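Local coordinates for protein biliverdin reductase (Synechocystis sp., PDB 5B3T) that probably reduces the linear tetrapyrrole biliverdin to bilirubin with NAD(P)H, as a two-domain enzyme of the Gfo/Idh/MocA family, at residues Y105-Y111 with S311-E316. Sequence-based numbering, arbitrary orientation.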
ATOM      1  N   TYR A 105       2.788   0.617  -2.172  1.00 14.87           N
ATOM      2  CA  TYR A 105       3.302   0.402  -0.821  1.00 15.35           C
ATOM      3  C   TYR A 105       3.059  -1.053  -0.410  1.00 14.91           C
ATOM      4  O   TYR A 105       1.991  -1.592  -0.681  1.00 15.16           O
ATOM      5  CB  TYR A 105       2.637   1.369   0.160  1.00 14.78           C
ATOM      6  CG  TYR A 105       3.295   1.410   1.514  1.00 14.53           C
ATOM      7  CD1 TYR A 105       4.386   2.238   1.751  1.00 14.03           C
ATOM      8  CD2 TYR A 105       2.838   0.612   2.555  1.00 14.06           C
ATOM      9  CE1 TYR A 105       4.998   2.274   2.986  1.00 15.50           C
ATOM     10  CE2 TYR A 105       3.447   0.640   3.794  1.00 14.66           C
ATOM     11  CZ  TYR A 105       4.523   1.473   4.006  1.00 14.56           C
ATOM     12  OH  TYR A 105       5.130   1.505   5.240  1.00 12.66           O
ATOM     13  N   PRO A 106       4.038  -1.697   0.252  1.00 14.38           N
ATOM     14  CA  PRO A 106       5.243  -1.227   0.948  1.00 13.31           C
ATOM     15  C   PRO A 106       6.415  -0.774   0.086  1.00 15.77           C
ATOM     16  O   PRO A 106       6.582  -1.206  -1.056  1.00 13.77           O
ATOM     17  CB  PRO A 106       5.659  -2.454   1.757  1.00 14.70           C
ATOM     18  CG  PRO A 106       5.266  -3.589   0.884  1.00 14.24           C
ATOM     19  CD  PRO A 106       3.975  -3.170   0.227  1.00 14.17           C
ATOM     20  N   LEU A 107       7.239   0.097   0.674  1.00 15.02           N
ATOM     21  CA  LEU A 107       8.475   0.533   0.038  1.00 16.04           C
ATOM     22  C   LEU A 107       9.622  -0.427   0.334  1.00 15.54           C
ATOM     23  O   LEU A 107      10.407  -0.754  -0.564  1.00 15.55           O
ATOM     24  CB  LEU A 107       8.823   1.950   0.504  1.00 16.63           C
ATOM     25  CG  LEU A 107      10.246   2.483   0.311  1.00 15.47           C
ATOM     26  CD1 LEU A 107      10.615   2.543  -1.163  1.00 16.83           C
ATOM     27  CD2 LEU A 107      10.372   3.862   0.953  1.00 18.55           C
ATOM     28  N   ALA A 108       9.732  -0.891   1.576  1.00 14.79           N
ATOM     29  CA  ALA A 108      10.826  -1.767   1.986  1.00 15.97           C
ATOM     30  C   ALA A 108      10.458  -2.400   3.324  1.00 16.32           C
ATOM     31  O   ALA A 108       9.416  -2.097   3.914  1.00 15.64           O
ATOM     32  CB  ALA A 108      12.149  -1.003   2.077  1.00 16.10           C
ATOM     33  N   LEU A 109      11.336  -3.284   3.803  1.00 16.82           N
ATOM     34  CA  LEU A 109      11.095  -3.988   5.057  1.00 17.53           C
ATOM     35  C   LEU A 109      11.484  -3.158   6.275  1.00 19.48           C
ATOM     36  O   LEU A 109      10.924  -3.359   7.358  1.00 17.80           O
ATOM     37  CB  LEU A 109      11.859  -5.314   5.066  1.00 17.12           C
ATOM     38  CG  LEU A 109      11.382  -6.392   4.091  1.00 18.30           C
ATOM     39  CD1 LEU A 109      12.423  -7.495   3.958  1.00 20.88           C
ATOM     40  CD2 LEU A 109      10.051  -6.962   4.557  1.00 17.22           C
ATOM     41  N   THR A 110      12.445  -2.246   6.132  1.00 17.90           N
ATOM     42  CA  THR A 110      12.903  -1.422   7.242  1.00 17.67           C
ATOM     43  C   THR A 110      13.092   0.009   6.766  1.00 18.27           C
ATOM     44  O   THR A 110      13.295   0.262   5.576  1.00 16.51           O
ATOM     45  CB  THR A 110      14.227  -1.929   7.842  1.00 18.54           C
ATOM     46  OG1 THR A 110      15.292  -1.707   6.910  1.00 19.89           O
ATOM     47  CG2 THR A 110      14.152  -3.413   8.172  1.00 20.03           C
ATOM     48  N   TYR A 111      13.027   0.944   7.719  1.00 18.82           N
ATOM     49  CA  TYR A 111      13.289   2.348   7.419  1.00 18.50           C
ATOM     50  C   TYR A 111      14.661   2.530   6.782  1.00 17.30           C
ATOM     51  O   TYR A 111      14.822   3.322   5.846  1.00 18.21           O
ATOM     52  CB  TYR A 111      13.172   3.178   8.701  1.00 19.08           C
ATOM     53  CG  TYR A 111      13.274   4.674   8.512  1.00 19.28           C
ATOM     54  CD1 TYR A 111      12.159   5.426   8.166  1.00 18.81           C
ATOM     55  CD2 TYR A 111      14.479   5.338   8.702  1.00 19.02           C
ATOM     56  CE1 TYR A 111      12.245   6.798   8.001  1.00 19.89           C
ATOM     57  CE2 TYR A 111      14.573   6.710   8.542  1.00 20.09           C
ATOM     58  CZ  TYR A 111      13.456   7.434   8.190  1.00 20.22           C
ATOM     59  OH  TYR A 111      13.549   8.796   8.029  1.00 22.10           O
ATOM     60  N   SER A 311       5.557   7.782   2.612  1.00 17.29           N
ATOM     61  CA  SER A 311       5.796   6.346   2.706  1.00 16.80           C
ATOM     62  C   SER A 311       6.943   6.030   3.656  1.00 17.54           C
ATOM     63  O   SER A 311       6.943   4.968   4.292  1.00 14.78           O
ATOM     64  CB  SER A 311       6.079   5.766   1.322  1.00 17.54           C
ATOM     65  OG  SER A 311       4.948   5.898   0.481  1.00 17.76           O
ATOM     66  N   LEU A 312       7.926   6.928   3.763  1.00 16.78           N
ATOM     67  CA  LEU A 312       9.007   6.722   4.721  1.00 16.65           C
ATOM     68  C   LEU A 312       8.494   6.784   6.152  1.00 15.76           C
ATOM     69  O   LEU A 312       8.940   6.012   7.009  1.00 15.22           O
ATOM     70  CB  LEU A 312      10.115   7.752   4.510  1.00 17.21           C
ATOM     71  CG  LEU A 312      11.105   7.500   3.373  1.00 19.48           C
ATOM     72  CD1 LEU A 312      12.047   8.685   3.230  1.00 19.75           C
ATOM     73  CD2 LEU A 312      11.884   6.216   3.618  1.00 19.02           C
ATOM     74  N   TYR A 313       7.557   7.693   6.435  1.00 15.48           N
ATOM     75  CA  TYR A 313       7.036   7.778   7.795  1.00 17.73           C
ATOM     76  C   TYR A 313       6.162   6.575   8.125  1.00 14.87           C
ATOM     77  O   TYR A 313       6.222   6.049   9.242  1.00 14.52           O
ATOM     78  CB  TYR A 313       6.251   9.069   8.009  1.00 17.04           C
ATOM     79  CG  TYR A 313       5.822   9.197   9.451  1.00 18.09           C
ATOM     80  CD1 TYR A 313       6.770   9.226  10.464  1.00 17.33           C
ATOM     81  CD2 TYR A 313       4.480   9.250   9.806  1.00 17.40           C
ATOM     82  CE1 TYR A 313       6.402   9.324  11.785  1.00 17.00           C
ATOM     83  CE2 TYR A 313       4.099   9.348  11.135  1.00 17.89           C
ATOM     84  CZ  TYR A 313       5.069   9.385  12.118  1.00 18.66           C
ATOM     85  OH  TYR A 313       4.710   9.480  13.440  1.00 19.36           O
ATOM     86  N   ALA A 314       5.334   6.139   7.171  1.00 14.64           N
ATOM     87  CA  ALA A 314       4.560   4.918   7.369  1.00 14.79           C
ATOM     88  C   ALA A 314       5.479   3.742   7.670  1.00 16.11           C
ATOM     89  O   ALA A 314       5.157   2.883   8.500  1.00 13.86           O
ATOM     90  CB  ALA A 314       3.704   4.634   6.135  1.00 15.31           C
ATOM     91  N   LEU A 315       6.639   3.701   7.011  1.00 14.60           N
ATOM     92  CA  LEU A 315       7.633   2.675   7.297  1.00 14.42           C
ATOM     93  C   LEU A 315       8.191   2.828   8.707  1.00 15.20           C
ATOM     94  O   LEU A 315       8.394   1.835   9.413  1.00 16.86           O
ATOM     95  CB  LEU A 315       8.743   2.743   6.246  1.00 17.20           C
ATOM     96  CG  LEU A 315       9.881   1.723   6.198  1.00 18.64           C
ATOM     97  CD1 LEU A 315       9.385   0.303   6.445  1.00 16.28           C
ATOM     98  CD2 LEU A 315      10.580   1.827   4.846  1.00 16.78           C
ATOM     99  N   GLU A 316       8.434   4.070   9.138  1.00 15.68           N
ATOM    100  CA  GLU A 316       8.897   4.299  10.505  1.00 15.70           C
ATOM    101  C   GLU A 316       7.868   3.820  11.521  1.00 16.15           C
ATOM    102  O   GLU A 316       8.221   3.181  12.519  1.00 15.62           O
ATOM    103  CB  GLU A 316       9.210   5.782  10.721  1.00 16.54           C
ATOM    104  CG  GLU A 316       9.562   6.131  12.163  1.00 18.70           C
ATOM    105  CD  GLU A 316       9.855   7.611  12.363  1.00 18.33           C
ATOM    106  OE1 GLU A 316      10.277   8.276  11.395  1.00 20.10           O
ATOM    107  OE2 GLU A 316       9.662   8.109  13.493  1.00 22.66           O
TER
HETATM  108  O   HOH W   1       3.590   0.849   7.136  1.00 14.37           O
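Segment 105-111 leaves strand 100-104 as a loop, bends around one side of helix 309-325 and ends on the first residue of helix 111-124. L315 fills the space inside this bend. L315 CD2 lies 3.2 Å from T110 O, while L315 CD1 lies 3.5 Å from A108 O. L315 CG is 3.6 Å from Y111 N, so the leucine packs largely against the backbone of the loop and of the first helical residue. L107 CD2 comes to 3.9 Å from L312 CD2. Together these leucines and A108 form the apolar centre.

The Y105 side chain points at the helix. With chi1 in t, its ring reaches across, and its OH lies beside the A314-L315 peptide. The ring edge meets S311 O, 3.6 Å from Y105 CE1; that oxygen already accepts the helical bond from L315 N. Y105 OH is 3.2 Å from L315 N, but the angle is poor for a hydrogen bond. Instead a water joins Y105 OH (2.5 Å) to A314 O (2.9 Å). R191 makes a cation-pi contact with the Y105 ring.

Y111 starts sideways, but chi1 in t brings its ring alongside L312 and E316. Y111 CD1 is 3.5 Å from L312 O and 3.9 Å from E316 CB. T110 turns away; in the p rotamer its OG1 accepts from M113 N, an N-cap of helix 111-124.

The Y105-P106 peptide is cis, and P106 O hydrogen-bonds to H87. Y105 and H87 are both NADP(+)-binding residues, although the cofactor is absent here. The contact joins the nucleotide-binding Rossmann domain to a helix of the C-terminal alpha/beta domain, beside the cofactor site, in the two-domain architecture of Gfo/Idh/MocA oxidoreductases.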